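Local structure of beta-N-acetylhexosaminidase (Thermotoga neapolitana, 5BZA) at residues V87-R101 against S141-V155. The protein probably hydrolyses terminal non-reducing N-acetyl-D-hexosamine residues from N-acetyl-beta-D-hexosaminides, as a family 3 glycoside hydrolase. Numbering follows the deposited sequence.
Sequences VDPVFTGRYCEMAGR and SHGMEACMGYFKGGV
Cys96 lies over one face of the Tyr150 ring where two helices of the TIM-barrel-like N-terminal domain meet; their segments 89-101 and 141-153 run in the same general direction, axes 6.7 Å apart at closest approach and 30° between them. Cys96 CB stands almost over the ring centre, 3.7 Å from the Tyr150 centroid, and SG lies over the same face toward CZ, a sulfur-aromatic contact. The Tyr150 side chain is a knob among Tyr95, Cys96, Ala99 and Gly100; CG anti to the carbonyl carbon (chi1 -77°) turns the ring so that one face meets Cys96, and its hydroxyl shares a water with Tyr95 OH. Replacing Tyr150 with alanine would probably strip Cys96 of the ring face and leave the water with one phenol fewer.

Glycines let the backbones come this close: the CA of Glu97 is 3.1 Å from Gly149 O in a CA-H...O contact, and a CB on Gly149 would clash with Gly93 O. Glu97 reaches past Lys152 to a salt bridge with Arg319 of the second subunit.

At the N-terminal end of helix 89-106, Asp88 OD1 caps Val90 N, while Pro89 CB sits over the His142 ring, 3.8 Å from its centroid. Hydrogen bonds at both nitrogens hold the imidazole's rotation: ND1 to Val138 O, and NE2, in the ring plane, to Val87 O at 2.5 Å, the C=O pointing almost straight at the nitrogen.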
loop_
_atom_site.group_PDB
_atom_site.type_symbol
_atom_site.label_atom_id
_atom_site.label_comp_id
_atom_site.label_asym_id
_atom_site.label_seq_id
_atom_site.Cartn_x
_atom_site.Cartn_y
_atom_site.Cartn_z
ATOM N N VAL B 87 -1.434 -22.057 -11.897
ATOM C CA VAL B 87 -2.825 -21.936 -11.490
ATOM C C VAL B 87 -3.631 -21.388 -12.658
ATOM O O VAL B 87 -3.067 -20.751 -13.557
ATOM C CB VAL B 87 -2.927 -21.014 -10.239
ATOM C CG1 VAL B 87 -4.347 -20.771 -9.828
ATOM C CG2 VAL B 87 -2.131 -21.644 -9.081
ATOM N N ASP B 88 -4.931 -21.650 -12.650
ATOM C CA ASP B 88 -5.885 -21.009 -13.546
ATOM C C ASP B 88 -5.558 -19.534 -13.831
ATOM O O ASP B 88 -5.568 -18.697 -12.911
ATOM C CB ASP B 88 -7.281 -21.080 -12.921
ATOM C CG ASP B 88 -8.389 -20.657 -13.881
ATOM O OD1 ASP B 88 -8.146 -19.913 -14.849
ATOM O OD2 ASP B 88 -9.539 -21.053 -13.628
ATOM N N PRO B 89 -5.310 -19.205 -15.117
ATOM C CA PRO B 89 -4.904 -17.852 -15.525
ATOM C C PRO B 89 -5.878 -16.736 -15.080
ATOM O O PRO B 89 -5.469 -15.560 -14.912
ATOM C CB PRO B 89 -4.855 -17.945 -17.074
ATOM C CG PRO B 89 -5.547 -19.220 -17.425
ATOM C CD PRO B 89 -5.348 -20.139 -16.261
ATOM N N VAL B 90 -7.135 -17.093 -14.865
ATOM C CA VAL B 90 -8.096 -16.121 -14.355
ATOM C C VAL B 90 -7.598 -15.423 -13.090
ATOM O O VAL B 90 -7.704 -14.214 -12.967
ATOM C CB VAL B 90 -9.470 -16.793 -14.078
ATOM C CG1 VAL B 90 -10.300 -15.988 -13.086
ATOM C CG2 VAL B 90 -10.182 -16.987 -15.389
ATOM N N PHE B 91 -7.014 -16.187 -12.185
ATOM C CA PHE B 91 -6.411 -15.616 -10.990
ATOM C C PHE B 91 -5.316 -14.611 -11.340
ATOM O O PHE B 91 -5.140 -13.622 -10.630
ATOM C CB PHE B 91 -5.895 -16.718 -10.071
ATOM C CG PHE B 91 -6.989 -17.412 -9.337
ATOM C CD1 PHE B 91 -7.590 -16.805 -8.220
ATOM C CD2 PHE B 91 -7.481 -18.618 -9.789
ATOM C CE1 PHE B 91 -8.626 -17.411 -7.566
ATOM C CE2 PHE B 91 -8.508 -19.231 -9.136
ATOM C CZ PHE B 91 -9.088 -18.630 -8.000
ATOM N N THR B 92 -4.573 -14.828 -12.425
ATOM C CA THR B 92 -3.584 -13.826 -12.843
ATOM C C THR B 92 -4.249 -12.509 -13.308
ATOM O O THR B 92 -3.786 -11.395 -12.976
ATOM C CB THR B 92 -2.668 -14.385 -13.979
ATOM O OG1 THR B 92 -2.045 -15.603 -13.508
ATOM C CG2 THR B 92 -1.644 -13.349 -14.423
ATOM N N GLY B 93 -5.313 -12.634 -14.098
ATOM C CA GLY B 93 -6.067 -11.460 -14.510
ATOM C C GLY B 93 -6.619 -10.694 -13.293
ATOM O O GLY B 93 -6.550 -9.465 -13.256
ATOM N N ARG B 94 -7.159 -11.415 -12.306
ATOM C CA ARG B 94 -7.715 -10.763 -11.097
ATOM C C ARG B 94 -6.605 -10.031 -10.304
ATOM O O ARG B 94 -6.785 -8.878 -9.854
ATOM C CB ARG B 94 -8.439 -11.801 -10.223
ATOM C CG ARG B 94 -9.685 -12.439 -10.879
ATOM C CD ARG B 94 -10.538 -13.292 -9.900
ATOM N NE ARG B 94 -11.727 -13.842 -10.588
ATOM C CZ ARG B 94 -12.248 -15.070 -10.417
ATOM N NH1 ARG B 94 -11.687 -15.956 -9.594
ATOM N NH2 ARG B 94 -13.326 -15.435 -11.119
ATOM N N TYR B 95 -5.444 -10.663 -10.170
ATOM C CA TYR B 95 -4.361 -9.996 -9.483
ATOM C C TYR B 95 -3.962 -8.718 -10.253
ATOM O O TYR B 95 -3.704 -7.672 -9.671
ATOM C CB TYR B 95 -3.146 -10.906 -9.355
ATOM C CG TYR B 95 -1.893 -10.113 -9.074
ATOM C CD1 TYR B 95 -1.686 -9.527 -7.828
ATOM C CD2 TYR B 95 -0.954 -9.873 -10.083
ATOM C CE1 TYR B 95 -0.545 -8.763 -7.566
ATOM C CE2 TYR B 95 0.161 -9.108 -9.842
ATOM C CZ TYR B 95 0.368 -8.551 -8.576
ATOM O OH TYR B 95 1.508 -7.804 -8.340
ATOM N N CYS B 96 -3.838 -8.820 -11.569
ATOM C CA CYS B 96 -3.355 -7.670 -12.319
ATOM C C CYS B 96 -4.435 -6.577 -12.353
ATOM O O CYS B 96 -4.153 -5.384 -12.458
ATOM C CB CYS B 96 -2.923 -8.084 -13.737
ATOM S SG CYS B 96 -1.412 -9.087 -13.746
ATOM N N GLU B 97 -5.685 -6.971 -12.276
ATOM C CA GLU B 97 -6.701 -5.931 -12.180
ATOM C C GLU B 97 -6.636 -5.180 -10.837
ATOM O O GLU B 97 -6.824 -3.959 -10.796
ATOM C CB GLU B 97 -8.103 -6.470 -12.363
ATOM C CG GLU B 97 -9.099 -5.317 -12.473
ATOM C CD GLU B 97 -10.530 -5.775 -12.566
ATOM O OE1 GLU B 97 -10.790 -7.007 -12.468
ATOM O OE2 GLU B 97 -11.391 -4.884 -12.759
ATOM N N MET B 98 -6.459 -5.940 -9.762
ATOM C CA MET B 98 -6.314 -5.410 -8.414
ATOM C C MET B 98 -5.134 -4.430 -8.394
ATOM O O MET B 98 -5.260 -3.260 -7.964
ATOM C CB MET B 98 -6.085 -6.568 -7.442
ATOM C CG MET B 98 -5.980 -6.190 -5.962
ATOM S SD MET B 98 -4.924 -7.297 -4.982
ATOM C CE MET B 98 -3.332 -6.720 -5.535
ATOM N N ALA B 99 -3.993 -4.929 -8.881
ATOM C CA ALA B 99 -2.746 -4.188 -8.882
ATOM C C ALA B 99 -2.883 -2.939 -9.726
ATOM O O ALA B 99 -2.475 -1.837 -9.324
ATOM C CB ALA B 99 -1.607 -5.077 -9.377
ATOM N N GLY B 100 -3.485 -3.094 -10.894
ATOM C CA GLY B 100 -3.655 -1.979 -11.778
ATOM C C GLY B 100 -4.592 -0.927 -11.178
ATOM O O GLY B 100 -4.409 0.270 -11.361
ATOM N N ARG B 101 -5.623 -1.385 -10.501
ATOM C CA ARG B 101 -6.630 -0.469 -9.943
ATOM C C ARG B 101 -5.929 0.399 -8.903
ATOM O O ARG B 101 -5.980 1.644 -8.963
ATOM C CB ARG B 101 -7.812 -1.253 -9.356
ATOM C CG ARG B 101 -9.093 -0.432 -9.271
ATOM C CD ARG B 101 -10.343 -1.302 -8.992
ATOM N NE ARG B 101 -11.583 -0.523 -9.077
ATOM C CZ ARG B 101 -12.341 -0.137 -8.038
ATOM N NH1 ARG B 101 -12.025 -0.472 -6.779
ATOM N NH2 ARG B 101 -13.448 0.577 -8.264
ATOM N N SER B 141 -1.530 -17.752 -22.127
ATOM C CA SER B 141 -2.854 -17.509 -21.542
ATOM C C SER B 141 -2.720 -16.631 -20.277
ATOM O O SER B 141 -3.499 -15.690 -20.073
ATOM C CB SER B 141 -3.613 -18.822 -21.237
ATOM O OG SER B 141 -3.041 -19.611 -20.207
ATOM N N HIS B 142 -1.697 -16.890 -19.475
ATOM C CA HIS B 142 -1.478 -16.092 -18.272
ATOM C C HIS B 142 -1.062 -14.655 -18.616
ATOM O O HIS B 142 -1.441 -13.707 -17.924
ATOM C CB HIS B 142 -0.444 -16.749 -17.379
ATOM C CG HIS B 142 -0.948 -17.977 -16.697
ATOM N ND1 HIS B 142 -1.098 -19.188 -17.352
ATOM C CD2 HIS B 142 -1.382 -18.180 -15.431
ATOM C CE1 HIS B 142 -1.550 -20.090 -16.500
ATOM N NE2 HIS B 142 -1.745 -19.500 -15.328
ATOM N N GLY B 143 -0.284 -14.501 -19.673
ATOM C CA GLY B 143 0.110 -13.185 -20.157
ATOM C C GLY B 143 -1.052 -12.377 -20.701
ATOM O O GLY B 143 -1.127 -11.136 -20.487
ATOM N N MET B 144 -1.952 -13.053 -21.431
ATOM C CA MET B 144 -3.146 -12.374 -21.914
ATOM C C MET B 144 -4.038 -11.936 -20.740
ATOM O O MET B 144 -4.566 -10.828 -20.726
ATOM C CB MET B 144 -3.934 -13.268 -22.863
ATOM C CG MET B 144 -5.036 -12.559 -23.611
ATOM S SD MET B 144 -4.546 -11.356 -24.873
ATOM C CE MET B 144 -4.815 -9.826 -23.967
ATOM N N GLU B 145 -4.230 -12.829 -19.787
ATOM C CA GLU B 145 -4.989 -12.493 -18.604
ATOM C C GLU B 145 -4.369 -11.311 -17.905
ATOM O O GLU B 145 -5.091 -10.409 -17.452
ATOM C CB GLU B 145 -5.078 -13.670 -17.662
ATOM C CG GLU B 145 -6.202 -14.656 -17.999
ATOM C CD GLU B 145 -7.587 -14.099 -17.631
ATOM O OE1 GLU B 145 -7.662 -13.001 -17.013
ATOM O OE2 GLU B 145 -8.601 -14.785 -17.883
ATOM N N ALA B 146 -3.042 -11.292 -17.825
ATOM C CA ALA B 146 -2.376 -10.207 -17.138
ATOM C C ALA B 146 -2.626 -8.889 -17.824
ATOM O O ALA B 146 -2.946 -7.874 -17.173
ATOM C CB ALA B 146 -0.895 -10.474 -17.028
ATOM N N CYS B 147 -2.471 -8.879 -19.137
ATOM C CA CYS B 147 -2.679 -7.633 -19.876
ATOM C C CYS B 147 -4.113 -7.121 -19.762
ATOM O O CYS B 147 -4.325 -5.907 -19.638
ATOM C CB CYS B 147 -2.303 -7.820 -21.357
ATOM S SG CYS B 147 -0.512 -7.912 -21.558
ATOM N N MET B 148 -5.072 -8.043 -19.852
ATOM C CA MET B 148 -6.468 -7.702 -19.756
ATOM C C MET B 148 -6.769 -7.132 -18.342
ATOM O O MET B 148 -7.405 -6.103 -18.223
ATOM C CB MET B 148 -7.349 -8.923 -20.061
ATOM C CG MET B 148 -8.837 -8.607 -20.180
ATOM S SD MET B 148 -9.210 -7.425 -21.533
ATOM C CE MET B 148 -8.926 -8.428 -23.037
ATOM N N GLY B 149 -6.271 -7.793 -17.298
ATOM C CA GLY B 149 -6.421 -7.313 -15.940
ATOM C C GLY B 149 -5.850 -5.913 -15.717
ATOM O O GLY B 149 -6.554 -5.043 -15.171
ATOM N N TYR B 150 -4.570 -5.703 -16.048
ATOM C CA TYR B 150 -3.958 -4.369 -15.906
ATOM C C TYR B 150 -4.799 -3.332 -16.610
ATOM O O TYR B 150 -5.084 -2.238 -16.102
ATOM C CB TYR B 150 -2.547 -4.326 -16.492
ATOM C CG TYR B 150 -1.488 -4.957 -15.634
ATOM C CD1 TYR B 150 -1.436 -4.721 -14.255
ATOM C CD2 TYR B 150 -0.531 -5.825 -16.209
ATOM C CE1 TYR B 150 -0.463 -5.330 -13.474
ATOM C CE2 TYR B 150 0.447 -6.427 -15.448
ATOM C CZ TYR B 150 0.489 -6.172 -14.075
ATOM O OH TYR B 150 1.469 -6.772 -13.291
ATOM N N PHE B 151 -5.174 -3.679 -17.825
ATOM C CA PHE B 151 -5.970 -2.788 -18.632
ATOM C C PHE B 151 -7.342 -2.435 -17.992
ATOM O O PHE B 151 -7.706 -1.262 -17.900
ATOM C CB PHE B 151 -6.143 -3.444 -19.990
ATOM C CG PHE B 151 -6.646 -2.541 -21.015
ATOM C CD1 PHE B 151 -5.858 -1.477 -21.427
ATOM C CD2 PHE B 151 -7.867 -2.779 -21.636
ATOM C CE1 PHE B 151 -6.301 -0.613 -22.410
ATOM C CE2 PHE B 151 -8.323 -1.932 -22.637
ATOM C CZ PHE B 151 -7.534 -0.847 -23.031
ATOM N N LYS B 152 -8.090 -3.444 -17.547
ATOM C CA LYS B 152 -9.344 -3.235 -16.855
ATOM C C LYS B 152 -9.118 -2.321 -15.636
ATOM O O LYS B 152 -9.863 -1.384 -15.426
ATOM C CB LYS B 152 -9.956 -4.564 -16.406
ATOM C CG LYS B 152 -10.812 -5.362 -17.438
ATOM C CD LYS B 152 -11.601 -6.455 -16.643
ATOM C CE LYS B 152 -12.535 -7.405 -17.437
ATOM N NZ LYS B 152 -12.006 -8.529 -18.267
ATOM N N GLY B 153 -8.038 -2.568 -14.889
ATOM C CA GLY B 153 -7.700 -1.793 -13.716
ATOM C C GLY B 153 -7.324 -0.347 -13.997
ATOM O O GLY B 153 -7.359 0.473 -13.092
ATOM N N GLY B 154 -6.954 -0.009 -15.229
ATOM C CA GLY B 154 -6.623 1.378 -15.525
ATOM C C GLY B 154 -5.151 1.641 -15.819
ATOM O O GLY B 154 -4.660 2.779 -15.714
ATOM N N VAL B 155 -4.409 0.593 -16.123
ATOM C CA VAL B 155 -3.011 0.804 -16.442
ATOM C C VAL B 155 -2.650 0.111 -17.760
ATOM O O VAL B 155 -2.993 -1.042 -17.997
ATOM C CB VAL B 155 -2.172 0.284 -15.250
ATOM C CG1 VAL B 155 -0.837 -0.041 -15.628
ATOM C CG2 VAL B 155 -2.145 1.338 -14.163
HETATM O O HOH W 1 1.886 -5.862 -10.811
#